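Local structure of 5' nucleotidase family protein (Staphylococcus aureus subsp. aureus, 4Q7F) at residues A51-E56 and D297-I302; P34-F37 and N41-Q44; C80-A85 and E314-Y319; V94-R99 and E304-L309. The protein belongs to the 5' nucleotidase family, pairing a two-metal calcineurin-like phosphoesterase region with a C-terminal family domain. One frame throughout, in Å; residues are numbered along the deposited sequence. Where two conformers were deposited one is given.

Contact 1: residues A51-E56 and D297-I302; sequences ANHVIE and DSTFTI
His53 reaches from helix 48-59 to the carboxylate of Asp297, its NE2 set astride the two oxygens. The bond to Asp297 OD2, 3.0 Å from His53 NE2 and made on the syn lone pair, is bent, with an N-H...O angle of 133°; the bond to OD1 is weak. OD2 has a second donor in Gln57 NE2, one turn further along the same helix. Asp297 OD1 is kept busy from its own side, accepting from Thr299 N at 2.9 Å and from Phe300 N at 2.9 Å. These two bonds make an Asx turn and the wider Asx motif, laid over the type I beta turn from Asp297 to Phe300 that follows strand 284-293. Thr299 OG1 lies at the edge of the imidazole and is hydrogen-bonded to Gln57 OE1, which gives both ends of the Gln57 amide a partner on the turn. With CG anti to the backbone N (chi1 175°), His53 extends straight off the helix and offers one face of its ring to Phe300 CB, 3.9 Å from the centroid. The two rings meet obliquely at 54°, and Phe300 continues onto Leu49 and Leu50 of helix 48-59.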
# COMPACT_ATOMS: atom_id res chain seq x y z
N ALA A 51 6.90 -18.29 2.46
CA ALA A 51 7.14 -17.69 3.77
C ALA A 51 6.56 -18.57 4.87
O ALA A 51 7.18 -18.76 5.89
CB ALA A 51 6.53 -16.31 3.84
N ASN A 52 5.38 -19.15 4.63
CA ASN A 52 4.77 -20.00 5.62
C ASN A 52 5.57 -21.29 5.81
O ASN A 52 5.68 -21.81 6.93
CB ASN A 52 3.31 -20.33 5.26
CG ASN A 52 2.61 -21.10 6.34
OD1 ASN A 52 2.38 -20.59 7.45
ND2 ASN A 52 2.20 -22.31 6.02
N HIS A 53 6.08 -21.85 4.71
CA HIS A 53 6.94 -23.02 4.75
C HIS A 53 8.17 -22.73 5.66
O HIS A 53 8.58 -23.57 6.45
CB HIS A 53 7.36 -23.39 3.33
CG HIS A 53 8.35 -24.50 3.24
ND1 HIS A 53 8.02 -25.81 3.49
CD2 HIS A 53 9.65 -24.50 2.85
CE1 HIS A 53 9.07 -26.57 3.28
NE2 HIS A 53 10.07 -25.80 2.88
N VAL A 54 8.69 -21.52 5.59
CA VAL A 54 9.83 -21.13 6.41
C VAL A 54 9.46 -21.09 7.89
O VAL A 54 10.25 -21.49 8.75
CB VAL A 54 10.37 -19.75 5.98
CG1 VAL A 54 11.31 -19.17 7.03
CG2 VAL A 54 11.09 -19.87 4.64
N ILE A 55 8.25 -20.63 8.20
CA ILE A 55 7.76 -20.56 9.56
C ILE A 55 7.57 -21.98 10.10
O ILE A 55 8.07 -22.34 11.18
CB ILE A 55 6.45 -19.76 9.63
CG1 ILE A 55 6.71 -18.29 9.29
CG2 ILE A 55 5.81 -19.83 11.00
CD1 ILE A 55 5.46 -17.48 9.12
N GLU A 56 6.87 -22.79 9.32
CA GLU A 56 6.59 -24.17 9.70
C GLU A 56 7.86 -24.94 10.06
O GLU A 56 7.93 -25.57 11.11
CB GLU A 56 5.78 -24.86 8.60
CG GLU A 56 4.35 -24.36 8.53
CD GLU A 56 3.60 -24.59 9.83
OE1 GLU A 56 3.35 -25.75 10.17
OE2 GLU A 56 3.22 -23.60 10.50
N ASP A 297 13.92 -24.07 -0.87
CA ASP A 297 14.65 -25.21 -0.34
C ASP A 297 14.10 -26.43 -1.04
O ASP A 297 13.08 -26.37 -1.72
CB ASP A 297 14.62 -25.29 1.21
CG ASP A 297 13.24 -25.63 1.77
OD1 ASP A 297 12.45 -26.28 1.07
OD2 ASP A 297 12.97 -25.26 2.92
N SER A 298 14.77 -27.55 -0.88
CA SER A 298 14.38 -28.74 -1.60
C SER A 298 13.16 -29.47 -1.04
O SER A 298 12.71 -30.42 -1.66
CB SER A 298 15.57 -29.67 -1.73
OG SER A 298 16.64 -28.98 -2.37
N THR A 299 12.62 -29.03 0.09
CA THR A 299 11.43 -29.70 0.65
C THR A 299 10.14 -28.99 0.32
O THR A 299 9.08 -29.53 0.52
CB THR A 299 11.48 -29.84 2.17
OG1 THR A 299 11.48 -28.54 2.77
CG2 THR A 299 12.71 -30.61 2.61
N PHE A 300 10.24 -27.75 -0.16
CA PHE A 300 9.08 -26.98 -0.49
C PHE A 300 8.38 -27.51 -1.72
O PHE A 300 9.00 -27.69 -2.76
CB PHE A 300 9.49 -25.52 -0.73
CG PHE A 300 8.37 -24.63 -1.18
CD1 PHE A 300 7.32 -24.33 -0.31
CD2 PHE A 300 8.40 -24.04 -2.44
CE1 PHE A 300 6.30 -23.49 -0.71
CE2 PHE A 300 7.38 -23.19 -2.85
CZ PHE A 300 6.33 -22.92 -1.98
N THR A 301 7.10 -27.77 -1.60
CA THR A 301 6.31 -28.19 -2.74
C THR A 301 4.98 -27.46 -2.74
O THR A 301 4.49 -27.03 -1.71
CB THR A 301 6.02 -29.69 -2.70
OG1 THR A 301 5.40 -29.99 -1.45
CG2 THR A 301 7.29 -30.49 -2.84
N ILE A 302 4.40 -27.33 -3.93
CA ILE A 302 3.13 -26.68 -4.09
C ILE A 302 2.21 -27.79 -4.58
O ILE A 302 2.50 -28.43 -5.58
CB ILE A 302 3.23 -25.52 -5.09
CG1 ILE A 302 4.23 -24.48 -4.54
CG2 ILE A 302 1.86 -24.89 -5.31
CD1 ILE A 302 4.49 -23.29 -5.47

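Contact 2: residues P34-F37 and N41-Q44; sequences PTDF and NQYQ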
# COMPACT_ATOMS: atom_id res chain seq x y z
N PRO A 34 5.01 -17.98 -5.54
CA PRO A 34 6.38 -17.43 -5.54
C PRO A 34 6.67 -16.69 -6.82
O PRO A 34 7.50 -17.14 -7.64
CB PRO A 34 7.24 -18.68 -5.39
CG PRO A 34 6.43 -19.75 -6.05
CD PRO A 34 5.03 -19.45 -5.64
N THR A 35 5.97 -15.56 -7.02
CA THR A 35 6.10 -14.74 -8.22
C THR A 35 5.55 -13.34 -8.03
O THR A 35 4.61 -13.14 -7.25
CB THR A 35 5.35 -15.38 -9.41
OG1 THR A 35 5.47 -14.55 -10.57
CG2 THR A 35 3.87 -15.58 -9.08
N ASP A 36 6.11 -12.38 -8.77
CA ASP A 36 5.62 -11.00 -8.78
C ASP A 36 4.81 -10.76 -10.08
O ASP A 36 4.38 -9.64 -10.37
CB ASP A 36 6.76 -9.98 -8.63
CG ASP A 36 7.77 -10.04 -9.76
OD1 ASP A 36 7.53 -10.68 -10.81
OD2 ASP A 36 8.83 -9.43 -9.59
N PHE A 37 4.64 -11.83 -10.86
CA PHE A 37 3.85 -11.85 -12.11
C PHE A 37 4.41 -11.02 -13.29
O PHE A 37 3.73 -10.81 -14.29
CB PHE A 37 2.39 -11.48 -11.84
CG PHE A 37 1.73 -12.38 -10.84
CD1 PHE A 37 1.24 -13.63 -11.23
CD2 PHE A 37 1.61 -11.99 -9.52
CE1 PHE A 37 0.65 -14.47 -10.30
CE2 PHE A 37 1.01 -12.82 -8.59
CZ PHE A 37 0.51 -14.05 -8.99
N ASN A 41 6.21 -17.61 -16.16
CA ASN A 41 6.98 -18.67 -15.50
C ASN A 41 7.89 -18.17 -14.37
O ASN A 41 8.64 -18.94 -13.77
CB ASN A 41 7.78 -19.42 -16.57
CG ASN A 41 6.89 -19.96 -17.70
OD1 ASN A 41 5.98 -20.74 -17.46
ND2 ASN A 41 7.18 -19.55 -18.93
N GLN A 42 7.79 -16.88 -14.06
CA GLN A 42 8.59 -16.23 -13.02
C GLN A 42 8.48 -17.05 -11.75
O GLN A 42 7.41 -17.59 -11.42
CB GLN A 42 8.08 -14.79 -12.80
CG GLN A 42 9.14 -13.70 -12.60
CD GLN A 42 9.56 -13.40 -11.18
OE1 GLN A 42 8.75 -13.39 -10.23
NE2 GLN A 42 10.84 -13.07 -11.02
N TYR A 43 9.61 -17.19 -11.06
CA TYR A 43 9.68 -17.91 -9.80
C TYR A 43 10.71 -17.14 -9.00
O TYR A 43 11.77 -16.82 -9.52
CB TYR A 43 10.15 -19.35 -9.99
CG TYR A 43 9.92 -20.22 -8.79
CD1 TYR A 43 10.68 -20.06 -7.63
CD2 TYR A 43 8.95 -21.22 -8.81
CE1 TYR A 43 10.46 -20.87 -6.52
CE2 TYR A 43 8.72 -22.03 -7.71
CZ TYR A 43 9.46 -21.85 -6.57
OH TYR A 43 9.23 -22.68 -5.50
N GLN A 44 10.38 -16.83 -7.75
CA GLN A 44 11.24 -16.03 -6.90
C GLN A 44 10.99 -16.40 -5.43
O GLN A 44 9.89 -16.81 -5.08
CB GLN A 44 10.90 -14.57 -7.20
CG GLN A 44 11.72 -13.52 -6.47
CD GLN A 44 11.46 -12.11 -7.01
OE1 GLN A 44 10.84 -11.93 -8.07
NE2 GLN A 44 11.95 -11.11 -6.29
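Pro34 O takes the backbone N of Gln44 at 2.9 Å and is also approached by Tyr43 CA at 3.2 Å in a CH...O contact, which pairs Pro34-Thr35 with Tyr43-Gln44. The second tie is made by a side chain. Gln42 bends at chi2 and turns its OE1 onto Asp36 N, a nearly straight bond of 3.2 Å with an N-H...O angle of 168°. The other end of that amide, Gln42 NE2, gives a hydrogen bond, close to the plane of its own amide, to Gln44 OE1 at 3.2 Å, so the rotation of the Gln42 group is fixed at both ends. Asp36 OD1 stands 3.0 Å from Gln42 OE1 without bonding to it, since both are acceptors; its partner is Thr38 OG1. Thr35 OG1, anti to the backbone N (chi1 179°), accepts from Phe37 N at 2.9 Å and closes an ST turn. Pro34 CG sits over one face of the Tyr43 ring, 3.9 Å from its centroid. The loop joins strand 19-25 to helix 48-59. Its inner part lies on helix 304-317, where Phe37 packs on Leu313 and Leu317 and Arg310 bonds to Gln42 O, while Pro34 and Tyr43 pack on the loop before that helix.

Contact 3: residues C80-A85 and E314-Y319; sequences CNYLIA and EDWLDY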
# COMPACT_ATOMS: atom_id res chain seq x y z
N CYS A 80 -5.46 -10.87 -6.66
CA CYS A 80 -6.57 -10.12 -6.09
C CYS A 80 -7.49 -9.61 -7.23
O CYS A 80 -8.71 -9.75 -7.14
CB CYS A 80 -6.05 -9.03 -5.17
SG CYS A 80 -5.19 -9.67 -3.70
N ASN A 81 -6.92 -9.04 -8.31
CA ASN A 81 -7.73 -8.63 -9.46
C ASN A 81 -8.52 -9.80 -10.00
O ASN A 81 -9.72 -9.68 -10.29
CB ASN A 81 -6.89 -8.08 -10.61
CG ASN A 81 -6.12 -6.85 -10.22
OD1 ASN A 81 -5.28 -6.89 -9.32
ND2 ASN A 81 -6.35 -5.76 -10.93
N TYR A 82 -7.82 -10.92 -10.16
CA TYR A 82 -8.42 -12.16 -10.66
C TYR A 82 -9.64 -12.56 -9.85
O TYR A 82 -10.68 -12.92 -10.41
CB TYR A 82 -7.38 -13.28 -10.67
CG TYR A 82 -7.94 -14.63 -11.09
CD1 TYR A 82 -7.96 -15.01 -12.43
CD2 TYR A 82 -8.44 -15.52 -10.16
CE1 TYR A 82 -8.47 -16.23 -12.83
CE2 TYR A 82 -8.96 -16.74 -10.55
CZ TYR A 82 -8.98 -17.09 -11.88
OH TYR A 82 -9.48 -18.30 -12.28
N LEU A 83 -9.53 -12.50 -8.53
CA LEU A 83 -10.63 -12.88 -7.64
C LEU A 83 -11.87 -12.01 -7.82
O LEU A 83 -12.98 -12.54 -7.87
CB LEU A 83 -10.21 -12.85 -6.18
CG LEU A 83 -9.14 -13.85 -5.75
CD1 LEU A 83 -8.76 -13.56 -4.31
CD2 LEU A 83 -9.59 -15.29 -5.92
N ILE A 84 -11.67 -10.70 -7.90
CA ILE A 84 -12.77 -9.78 -8.06
C ILE A 84 -13.44 -10.05 -9.40
O ILE A 84 -14.67 -10.07 -9.48
CB ILE A 84 -12.33 -8.30 -8.01
CG1 ILE A 84 -11.67 -7.95 -6.67
CG2 ILE A 84 -13.54 -7.40 -8.24
CD1 ILE A 84 -12.56 -8.11 -5.45
N ALA A 85 -12.62 -10.27 -10.43
CA ALA A 85 -13.13 -10.52 -11.77
C ALA A 85 -13.81 -11.87 -11.94
O ALA A 85 -14.53 -12.06 -12.90
CB ALA A 85 -11.99 -10.38 -12.79
N GLU A 314 -2.48 -17.42 -14.46
CA GLU A 314 -1.57 -17.03 -15.56
C GLU A 314 -2.32 -16.99 -16.89
O GLU A 314 -2.12 -16.08 -17.71
CB GLU A 314 -0.37 -17.98 -15.63
CG GLU A 314 0.52 -17.97 -14.39
CD GLU A 314 1.22 -16.65 -14.12
OE1 GLU A 314 1.24 -15.72 -15.00
OE2 GLU A 314 1.78 -16.55 -13.00
N ASP A 315 -3.19 -17.97 -17.12
CA ASP A 315 -3.97 -17.99 -18.36
C ASP A 315 -4.76 -16.68 -18.52
O ASP A 315 -4.76 -16.06 -19.57
CB ASP A 315 -4.88 -19.21 -18.42
CG ASP A 315 -4.12 -20.52 -18.63
OD1 ASP A 315 -2.88 -20.52 -18.86
OD2 ASP A 315 -4.76 -21.58 -18.57
N TRP A 316 -5.42 -16.24 -17.44
CA TRP A 316 -6.19 -15.01 -17.45
C TRP A 316 -5.27 -13.82 -17.70
O TRP A 316 -5.59 -12.95 -18.49
CB TRP A 316 -6.93 -14.85 -16.13
CG TRP A 316 -7.82 -13.68 -16.05
CD1 TRP A 316 -9.04 -13.54 -16.66
CD2 TRP A 316 -7.62 -12.51 -15.26
NE1 TRP A 316 -9.59 -12.33 -16.31
CE2 TRP A 316 -8.74 -11.68 -15.46
CE3 TRP A 316 -6.60 -12.07 -14.41
CZ2 TRP A 316 -8.87 -10.43 -14.84
CZ3 TRP A 316 -6.72 -10.85 -13.79
CH2 TRP A 316 -7.85 -10.04 -14.00
N LEU A 317 -4.11 -13.81 -17.04
CA LEU A 317 -3.16 -12.74 -17.23
C LEU A 317 -2.64 -12.65 -18.66
O LEU A 317 -2.28 -11.57 -19.12
CB LEU A 317 -2.01 -12.88 -16.23
CG LEU A 317 -2.43 -12.55 -14.80
CD1 LEU A 317 -1.31 -12.86 -13.84
CD2 LEU A 317 -2.85 -11.09 -14.67
N ASP A 318 -2.62 -13.77 -19.37
CA ASP A 318 -2.15 -13.79 -20.75
C ASP A 318 -3.20 -13.38 -21.77
O ASP A 318 -2.89 -13.25 -22.95
CB ASP A 318 -1.62 -15.19 -21.12
CG ASP A 318 -0.29 -15.50 -20.44
OD1 ASP A 318 0.42 -14.54 -20.03
OD2 ASP A 318 0.05 -16.70 -20.32
N TYR A 319 -4.45 -13.17 -21.32
CA TYR A 319 -5.53 -12.82 -22.21
C TYR A 319 -5.16 -11.56 -22.97
O TYR A 319 -4.79 -10.56 -22.36
CB TYR A 319 -6.85 -12.61 -21.45
CG TYR A 319 -7.97 -12.17 -22.36
CD1 TYR A 319 -8.70 -13.10 -23.10
CD2 TYR A 319 -8.28 -10.83 -22.52
CE1 TYR A 319 -9.72 -12.70 -23.96
CE2 TYR A 319 -9.30 -10.42 -23.37
CZ TYR A 319 -10.02 -11.36 -24.08
OH TYR A 319 -11.03 -10.95 -24.92
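Asp318 N bonds to Glu314 O at 2.9 Å, at the end of the helix that carries Trp316 to Tyr82; no hydrogen bond passes between the two segments, and the join is made by two rings and the aliphatic carbons of helix 78-85. A chi1 of -176° swings the indole clear of its own helix, and it turns one face to Tyr82. The Tyr82 ring meets that face edge-first in a T-shaped pair, its centroid 5.4 Å from that of the five-membered ring and the planes 82° apart. Its leading edge is CD1, with Tyr82 CD1 3.8 Å from Trp316 CE3, while the neighbouring Tyr82 CE1 lies 3.9 Å from Trp316 CB. Tyr82 CA also stands over the face, at the six-membered ring, 4.1 Å from its centroid. At the far end of the indole, Ala85 CB touches Trp316 CZ2 at 3.7 Å and Asn81 CB comes to 4.0 Å from Trp316 CH2. His86 completes an aromatic group, stacked on Tyr82 and edge-to-face with Trp316. Met377 and Ile381 of helix 377-383 also touch the indole, which therefore lies where helix 78-85 of the phosphoesterase region, helix 304-317 and a helix of the C-terminal family domain come together.

Contact 4: residues V94-R99 and E304-L309; sequences VDFYNR and EDDQHL
The side chains of Phe96 and Asp306 approach from opposite directions, out of two nearly antiparallel helices; the axes of segments 94-99 and 304-309 come no closer than 13.0 Å, a gap that side chains bridge. The carboxylate arrives at the ring edge, not over a face: Asp306 OD2 lies near the ring plane, 3.3 Å from Phe96 CE1, with the two planes 56° apart. Leu309 also meets the rim of the ring, on the other side of CZ, its CD2 3.8 Å from Phe96 CE2. Placing CG anti to the carbonyl carbon (chi1 -77°) sends the Phe96 ring across toward helix 304-317. Beside it, Arg99, extended from CG to NE, brings the edge of its guanidinium to the carboxylate, with OD2 tilted from the guanidinium plane. In the conformer given, one of two, Arg99 NH2 donates to the syn lone pair of Asp306 OD2 at 3.0 Å as part of a salt bridge, but NH1 stands too close to OD1 to be trusted and the detail of the pairing is doubtful. Leu49 of helix 48-59 packs on both Phe96 and Asp306, and Phe79 of helix 78-85 on both Phe96 and Leu309. Asp306 is buried; its negative charge is probably balanced in part by the arginine, and the C-H rim of the phenyl ring may add a weak favourable term. Because Arg99 is exposed and has an alternative position, the charge pairing is probably less constant than the ring contact.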
# COMPACT_ATOMS: atom_id res chain seq x y z
N VAL A 94 -8.80 -16.75 1.09
CA VAL A 94 -9.07 -17.09 2.48
C VAL A 94 -8.67 -18.55 2.73
O VAL A 94 -8.10 -18.87 3.78
CB VAL A 94 -10.58 -16.86 2.84
CG1 VAL A 94 -10.95 -17.53 4.16
CG2 VAL A 94 -10.91 -15.38 2.89
N ASP A 95 -8.96 -19.42 1.78
CA ASP A 95 -8.57 -20.84 1.89
C ASP A 95 -7.06 -21.00 2.16
O ASP A 95 -6.66 -21.84 2.97
CB ASP A 95 -8.96 -21.61 0.65
CG ASP A 95 -10.45 -21.83 0.56
OD1 ASP A 95 -11.18 -21.45 1.50
OD2 ASP A 95 -10.90 -22.40 -0.45
N PHE A 96 -6.22 -20.21 1.48
CA PHE A 96 -4.79 -20.26 1.74
C PHE A 96 -4.52 -19.92 3.19
O PHE A 96 -3.80 -20.68 3.88
CB PHE A 96 -3.98 -19.31 0.82
CG PHE A 96 -3.80 -19.82 -0.58
CD1 PHE A 96 -2.95 -20.89 -0.83
CD2 PHE A 96 -4.44 -19.22 -1.65
CE1 PHE A 96 -2.77 -21.38 -2.11
CE2 PHE A 96 -4.26 -19.70 -2.94
CZ PHE A 96 -3.43 -20.77 -3.17
N TYR A 97 -5.05 -18.81 3.69
CA TYR A 97 -4.79 -18.44 5.08
C TYR A 97 -5.33 -19.49 6.05
O TYR A 97 -4.67 -19.84 7.04
CB TYR A 97 -5.34 -17.06 5.42
CG TYR A 97 -4.44 -15.93 5.01
CD1 TYR A 97 -4.48 -15.39 3.74
CD2 TYR A 97 -3.51 -15.42 5.91
CE1 TYR A 97 -3.62 -14.36 3.38
CE2 TYR A 97 -2.66 -14.41 5.56
CZ TYR A 97 -2.72 -13.88 4.30
OH TYR A 97 -1.84 -12.86 3.99
N ASN A 98 -6.53 -19.98 5.76
CA ASN A 98 -7.15 -20.94 6.61
C ASN A 98 -6.38 -22.24 6.77
O ASN A 98 -6.35 -22.77 7.88
CB ASN A 98 -8.61 -21.20 6.18
CG ASN A 98 -9.58 -20.13 6.68
OD1 ASN A 98 -9.20 -19.24 7.42
ND2 ASN A 98 -10.83 -20.23 6.27
N ARG A 99 -5.77 -22.75 5.69
CA ARG A 99 -4.98 -23.99 5.78
C ARG A 99 -3.78 -23.83 6.68
O ARG A 99 -3.37 -24.77 7.34
CB ARG A 99 -4.33 -24.40 4.46
CG ARG A 99 -5.20 -24.52 3.25
CD ARG A 99 -4.44 -25.36 2.24
NE ARG A 99 -4.80 -25.01 0.89
CZ ARG A 99 -3.96 -24.47 0.02
NH1 ARG A 99 -4.39 -24.17 -1.19
NH2 ARG A 99 -2.69 -24.28 0.36
N GLU A 304 -0.98 -29.94 -6.21
CA GLU A 304 -1.63 -29.89 -7.53
C GLU A 304 -2.73 -28.84 -7.70
O GLU A 304 -2.75 -28.16 -8.72
CB GLU A 304 -2.19 -31.27 -7.90
CG GLU A 304 -3.28 -31.75 -6.95
CD GLU A 304 -3.92 -33.07 -7.35
OE1 GLU A 304 -3.64 -33.59 -8.46
OE2 GLU A 304 -4.72 -33.57 -6.54
N ASP A 305 -3.61 -28.71 -6.71
CA ASP A 305 -4.74 -27.77 -6.80
C ASP A 305 -4.23 -26.35 -6.80
O ASP A 305 -4.70 -25.55 -7.57
CB ASP A 305 -5.75 -27.97 -5.68
CG ASP A 305 -6.49 -29.30 -5.78
OD1 ASP A 305 -6.53 -29.90 -6.88
OD2 ASP A 305 -7.06 -29.72 -4.77
N ASP A 306 -3.26 -26.06 -5.95
CA ASP A 306 -2.65 -24.75 -5.93
C ASP A 306 -1.99 -24.45 -7.28
O ASP A 306 -2.12 -23.35 -7.78
CB ASP A 306 -1.65 -24.62 -4.78
CG ASP A 306 -2.31 -24.60 -3.42
OD1 ASP A 306 -3.55 -24.71 -3.33
OD2 ASP A 306 -1.59 -24.46 -2.42
N GLN A 307 -1.26 -25.39 -7.87
CA GLN A 307 -0.64 -25.12 -9.18
C GLN A 307 -1.72 -24.96 -10.26
O GLN A 307 -1.55 -24.17 -11.18
CB GLN A 307 0.39 -26.19 -9.56
CG GLN A 307 1.70 -26.17 -8.75
CD GLN A 307 2.65 -25.01 -9.08
OE1 GLN A 307 2.25 -23.84 -9.16
NE2 GLN A 307 3.94 -25.33 -9.21
N HIS A 308 -2.84 -25.69 -10.14
CA HIS A 308 -3.92 -25.52 -11.09
C HIS A 308 -4.48 -24.09 -11.02
O HIS A 308 -4.69 -23.47 -12.05
CB HIS A 308 -5.01 -26.55 -10.85
CG HIS A 308 -6.16 -26.41 -11.77
ND1 HIS A 308 -6.02 -26.49 -13.14
CD2 HIS A 308 -7.48 -26.22 -11.54
CE1 HIS A 308 -7.21 -26.34 -13.71
NE2 HIS A 308 -8.11 -26.18 -12.76
N LEU A 309 -4.65 -23.56 -9.81
CA LEU A 309 -5.11 -22.19 -9.62
C LEU A 309 -4.12 -21.20 -10.23
O LEU A 309 -4.52 -20.27 -10.93
CB LEU A 309 -5.36 -21.90 -8.14
CG LEU A 309 -5.73 -20.47 -7.72
CD1 LEU A 309 -6.93 -19.95 -8.50
CD2 LEU A 309 -5.99 -20.40 -6.23

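Contacts 3 and 4 share helix 304-317, its beginning serving contact 4 and its end contact 3, with centres 16 Å apart; the loop before it gives one side of contact 1. Contacts 1 and 2 touch where Phe300 CE2 lies 3.3 Å from Tyr43 OH, and contacts 1 and 4 where Ile302 packs on Gln307. Contact 2 reaches contact 3 through Phe37 CD1, 3.7 Å from Leu317 CD1. In contact 3 the Asn81 side chain is about 12 Å from the bound (2R,3S,5R)-5-(6-amino-9H-purin-9-yl)-tetrahydro-2-(hydroxymethyl)furan-3-ol and about 14 Å from the manganese ion. Contact 1 is a surface contact, with its centre 25 Å from that of contact 3.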